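Local coordinates for uncharacterized hypothetical protein (PDB 4EIU) that is of unknown function but belongs to the DUF3823 family, with an N-terminal domain of the transthyretin clan, at residues Glu147-Met152 against Ile225-Pro230. Sequence-based numbering, arbitrary orientation.
Sequences EKIQPM and INYDTP
In a buried aromatic pocket, where Tyr227 lies edge-to-face with both Phe145 and Tyr159, Ile149 and Met152 pack against the phenol end of Tyr227. Tyr227 reaches across from the loop after strand 216-225, its CG anti to the backbone N (chi1 -165°), which carries the phenol toward the helix while the two backbones stay 10.5 Å apart between the CA atoms of Ile149 and Tyr227. Ile149 comes from the opposite direction: its CG2 sits 3.4 Å from Tyr227 OH and 3.8 Å from Tyr227 CZ, meeting the ring obliquely. The other branch of Ile149 ends in CD1, 4.1 Å from Tyr227 CE2. The contact thus joins helix 142-149, which carries Ile149, and the 3-10 segment 150-152, in which Met152 N bonds to Ile149 O (2.9 Å), to a loop leading out of a four-stranded antiparallel sheet. Here Met152, a selenomethionine, bends at chi3 (-96°) and brings CE within 3.6 Å of Tyr227 OH. No hydrogen bond links the two segments directly, so within 147-152 the phenol oxygen meets only aliphatic carbons of Ile149 and Met152; it hydrogen-bonds instead to O4 of a PEG molecule, probably from the crystallisation liquor. A leucine in place of Tyr227 would probably lose the edge-to-face contacts with Phe145 and Tyr159 and open a gap beside Ile149 CG2 and Met152 CE.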
loop_
_atom_site.group_PDB
_atom_site.type_symbol
_atom_site.label_atom_id
_atom_site.label_comp_id
_atom_site.label_asym_id
_atom_site.label_seq_id
_atom_site.Cartn_x
_atom_site.Cartn_y
_atom_site.Cartn_z
ATOM N N GLU A 147 13.664 -13.024 7.542
ATOM C CA GLU A 147 13.204 -14.165 8.355
ATOM C C GLU A 147 11.859 -14.725 7.836
ATOM O O GLU A 147 11.667 -15.933 7.794
ATOM C CB GLU A 147 13.039 -13.744 9.833
ATOM C CG GLU A 147 12.169 -14.698 10.659
ATOM C CD GLU A 147 11.554 -14.109 11.948
ATOM O OE1 GLU A 147 11.308 -12.891 12.079
ATOM O OE2 GLU A 147 11.259 -14.909 12.855
ATOM N N LYS A 148 10.930 -13.859 7.437
ATOM C CA LYS A 148 9.614 -14.338 7.035
ATOM C C LYS A 148 9.558 -14.738 5.537
ATOM O O LYS A 148 8.802 -15.618 5.157
ATOM C CB LYS A 148 8.534 -13.315 7.381
ATOM C CG LYS A 148 8.425 -13.117 8.908
ATOM C CD LYS A 148 7.234 -12.279 9.316
ATOM C CE LYS A 148 7.015 -12.311 10.854
ATOM N NZ LYS A 148 5.818 -11.502 11.226
ATOM N N ILE A 149 10.358 -14.092 4.699
ATOM C CA ILE A 149 10.277 -14.307 3.239
ATOM C C ILE A 149 11.293 -15.311 2.680
ATOM O O ILE A 149 10.938 -16.096 1.801
ATOM C CB ILE A 149 10.288 -12.930 2.517
ATOM C CG1 ILE A 149 8.924 -12.253 2.812
ATOM C CG2 ILE A 149 10.479 -13.069 0.999
ATOM C CD1 ILE A 149 8.909 -10.760 2.567
ATOM N N GLN A 150 12.544 -15.281 3.173
ATOM C CA GLN A 150 13.568 -16.271 2.729
ATOM C C GLN A 150 13.058 -17.722 2.745
ATOM O O GLN A 150 13.288 -18.431 1.755
ATOM C CB GLN A 150 14.881 -16.102 3.468
ATOM C CG GLN A 150 16.087 -16.925 2.993
ATOM C CD GLN A 150 17.404 -16.505 3.674
ATOM O OE1 GLN A 150 17.385 -15.938 4.775
ATOM N NE2 GLN A 150 18.560 -16.798 3.036
ATOM N N PRO A 151 12.264 -18.132 3.785
ATOM C CA PRO A 151 11.830 -19.567 3.785
ATOM C C PRO A 151 10.913 -19.952 2.647
ATOM O O PRO A 151 10.745 -21.125 2.370
ATOM C CB PRO A 151 11.120 -19.737 5.152
ATOM C CG PRO A 151 11.781 -18.715 6.039
ATOM C CD PRO A 151 12.050 -17.512 5.121
HETATM N N MSE A 152 10.373 -18.982 1.919
HETATM C CA MSE A 152 9.517 -19.333 0.832
HETATM C C MSE A 152 10.318 -19.854 -0.375
HETATM O O MSE A 152 9.737 -20.469 -1.283
HETATM C CB MSE A 152 8.603 -18.197 0.442
HETATM C CG MSE A 152 7.530 -17.896 1.436
HETATM SE SE MSE A 152 6.297 -16.648 0.668
HETATM C CE MSE A 152 7.001 -15.146 1.352
ATOM N N ILE A 225 9.458 -1.195 -2.962
ATOM C CA ILE A 225 10.591 -2.088 -3.054
ATOM C C ILE A 225 10.464 -3.025 -4.246
ATOM O O ILE A 225 9.425 -3.082 -4.883
ATOM C CB ILE A 225 10.847 -2.882 -1.731
ATOM C CG1 ILE A 225 9.680 -3.806 -1.356
ATOM C CG2 ILE A 225 11.132 -1.900 -0.611
ATOM C CD1 ILE A 225 10.011 -4.892 -0.310
ATOM N N ASN A 226 11.534 -3.775 -4.521
ATOM C CA ASN A 226 11.605 -4.736 -5.630
ATOM C C ASN A 226 10.952 -6.089 -5.278
ATOM O O ASN A 226 11.577 -7.150 -5.323
ATOM C CB ASN A 226 13.086 -4.882 -6.031
ATOM C CG ASN A 226 13.296 -5.774 -7.248
ATOM O OD1 ASN A 226 12.442 -5.829 -8.109
ATOM N ND2 ASN A 226 14.434 -6.499 -7.302
ATOM N N TYR A 227 9.666 -6.060 -4.916
ATOM C CA TYR A 227 8.981 -7.224 -4.406
ATOM C C TYR A 227 7.474 -7.114 -4.646
ATOM O O TYR A 227 6.859 -6.113 -4.296
ATOM C CB TYR A 227 9.227 -7.361 -2.889
ATOM C CG TYR A 227 8.861 -8.729 -2.356
ATOM C CD1 TYR A 227 9.640 -9.840 -2.620
ATOM C CD2 TYR A 227 7.685 -8.924 -1.593
ATOM C CE1 TYR A 227 9.284 -11.119 -2.135
ATOM C CE2 TYR A 227 7.335 -10.168 -1.128
ATOM C CZ TYR A 227 8.127 -11.257 -1.391
ATOM O OH TYR A 227 7.751 -12.467 -0.929
ATOM N N ASP A 228 6.937 -8.143 -5.264
ATOM C CA ASP A 228 5.543 -8.176 -5.654
ATOM C C ASP A 228 4.661 -8.892 -4.681
ATOM O O ASP A 228 5.069 -9.887 -4.052
ATOM C CB ASP A 228 5.366 -8.727 -7.092
ATOM C CG ASP A 228 5.921 -10.137 -7.297
ATOM O OD1 ASP A 228 6.765 -10.601 -6.521
ATOM O OD2 ASP A 228 5.492 -10.809 -8.251
ATOM N N THR A 229 3.430 -8.388 -4.574
ATOM C CA THR A 229 2.414 -8.956 -3.690
ATOM C C THR A 229 1.097 -8.960 -4.478
ATOM O O THR A 229 0.762 -7.965 -5.150
ATOM C CB THR A 229 2.300 -8.192 -2.323
ATOM O OG1 THR A 229 2.055 -6.793 -2.523
ATOM C CG2 THR A 229 3.582 -8.347 -1.486
ATOM N N PRO A 230 0.397 -10.102 -4.505
ATOM C CA PRO A 230 0.835 -11.430 -4.056
ATOM C C PRO A 230 2.041 -11.878 -4.868
ATOM O O PRO A 230 2.260 -11.402 -6.010
ATOM C CB PRO A 230 -0.355 -12.367 -4.340
ATOM C CG PRO A 230 -1.369 -11.549 -5.045
ATOM C CD PRO A 230 -0.999 -10.091 -4.976
#